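Local coordinates for motility protein FimV (Pseudomonas aeruginosa, PDB 4MBQ) that is an inner-membrane protein essential for type IV pilus assembly and twitching motility that regulates intracellular cyclic AMP by activating the adenylate cyclase CyaB, at residues Lys21-Ala25 with Ile40-Val44. Numbering follows the deposited sequence.
Sequences KLDLA and ILDEV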
# COMPACT_ATOMS: atom_id res chain seq x y z
N LYS B 21 7.16 -5.24 2.07
CA LYS B 21 6.38 -6.12 1.22
C LYS B 21 5.29 -6.85 2.01
O LYS B 21 4.22 -7.14 1.48
CB LYS B 21 7.29 -7.11 0.48
CG LYS B 21 8.11 -6.44 -0.61
CD LYS B 21 9.08 -7.41 -1.28
CE LYS B 21 9.84 -6.71 -2.41
NZ LYS B 21 10.84 -7.59 -3.05
N LEU B 22 5.56 -7.14 3.28
CA LEU B 22 4.57 -7.78 4.14
C LEU B 22 3.37 -6.87 4.34
O LEU B 22 2.22 -7.32 4.32
CB LEU B 22 5.19 -8.15 5.49
CG LEU B 22 5.97 -9.47 5.53
CD1 LEU B 22 6.66 -9.66 6.87
CD2 LEU B 22 5.03 -10.62 5.23
N ASP B 23 3.62 -5.58 4.54
CA ASP B 23 2.54 -4.62 4.69
C ASP B 23 1.79 -4.41 3.37
O ASP B 23 0.58 -4.23 3.37
CB ASP B 23 3.05 -3.29 5.25
CG ASP B 23 3.20 -3.33 6.76
OD1 ASP B 23 2.25 -3.77 7.45
OD2 ASP B 23 4.27 -2.94 7.27
N LEU B 24 2.52 -4.46 2.26
CA LEU B 24 1.90 -4.38 0.94
C LEU B 24 0.99 -5.58 0.70
O LEU B 24 -0.08 -5.45 0.12
CB LEU B 24 2.96 -4.30 -0.17
CG LEU B 24 3.65 -2.95 -0.38
CD1 LEU B 24 4.43 -2.97 -1.68
CD2 LEU B 24 2.63 -1.82 -0.37
N ALA B 25 1.44 -6.75 1.14
CA ALA B 25 0.64 -7.97 1.00
C ALA B 25 -0.65 -7.85 1.80
O ALA B 25 -1.72 -8.24 1.33
CB ALA B 25 1.44 -9.19 1.44
N ILE B 40 3.48 -11.15 -3.98
CA ILE B 40 4.32 -10.37 -3.07
C ILE B 40 4.88 -11.23 -1.94
O ILE B 40 6.06 -11.10 -1.58
CB ILE B 40 3.53 -9.19 -2.46
CG1 ILE B 40 3.18 -8.17 -3.53
CG2 ILE B 40 4.33 -8.52 -1.36
CD1 ILE B 40 2.65 -6.87 -2.97
N LEU B 41 4.05 -12.10 -1.39
CA LEU B 41 4.47 -12.98 -0.30
C LEU B 41 5.52 -13.99 -0.75
O LEU B 41 6.35 -14.42 0.06
CB LEU B 41 3.26 -13.69 0.31
CG LEU B 41 2.34 -12.79 1.13
CD1 LEU B 41 1.04 -13.50 1.50
CD2 LEU B 41 3.05 -12.30 2.38
N ASP B 42 5.49 -14.36 -2.02
CA ASP B 42 6.50 -15.26 -2.58
C ASP B 42 7.88 -14.62 -2.45
O ASP B 42 8.87 -15.30 -2.22
CB ASP B 42 6.20 -15.58 -4.05
CG ASP B 42 7.17 -16.58 -4.65
OD1 ASP B 42 7.62 -17.49 -3.91
OD2 ASP B 42 7.47 -16.47 -5.85
N GLU B 43 7.91 -13.30 -2.59
CA GLU B 43 9.15 -12.55 -2.49
C GLU B 43 9.62 -12.45 -1.04
O GLU B 43 10.81 -12.52 -0.75
CB GLU B 43 8.98 -11.16 -3.11
CG GLU B 43 8.49 -11.21 -4.56
CD GLU B 43 8.33 -9.84 -5.18
OE1 GLU B 43 8.49 -8.83 -4.46
OE2 GLU B 43 8.05 -9.77 -6.39
N VAL B 44 8.67 -12.29 -0.12
CA VAL B 44 8.98 -12.25 1.30
C VAL B 44 9.62 -13.56 1.77
O VAL B 44 10.59 -13.56 2.53
CB VAL B 44 7.73 -11.95 2.15
CG1 VAL B 44 8.05 -12.00 3.63
CG2 VAL B 44 7.15 -10.59 1.77
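The small side chain of Ala25 leaves a hollow in helix 15-30, which Ile40 and Leu41 of helix 34-47 fill side by side. Ile40 CG2 lies 4.1 Å from Ala25 CB, and Leu41 CD2 presses closer, 3.6 Å from the same CB. With little bulk between them, the Ala25 and Ile40 CA atoms come within 6.0 Å, and the segment axes pass 9.0 Å apart at 154°, nearly antiparallel. The Ile40 methyl settles against the backbone (CG2 to Lys21 O, 3.2 Å), while Ile40 CD1 reaches Leu24 CB at 3.8 Å. One turn along, Val44 wedges between two neighbours, with CG2 3.7 Å from Lys21 CB and CG1 3.7 Å from Leu22 CD2. Helix 50-62 packs on Leu22, Leu41 and Val44, completing the three-helix core, whereas Leu24 and Ile40 also meet other subunits. Such a pair is the helical hairpin of a tetratricopeptide repeat, here in the cytoplasmic part of FimV. Lys21, extended, reaches across the groove past Ile40 and Val44, carrying NZ to Glu43 OE1 (3.0 Å) in a hydrogen-bonded salt bridge; NZ also pairs with Glu47, its strongest partner. The chemistry implies a hairpin held chiefly by apolar packing, with paired charges closing its partly exposed margin.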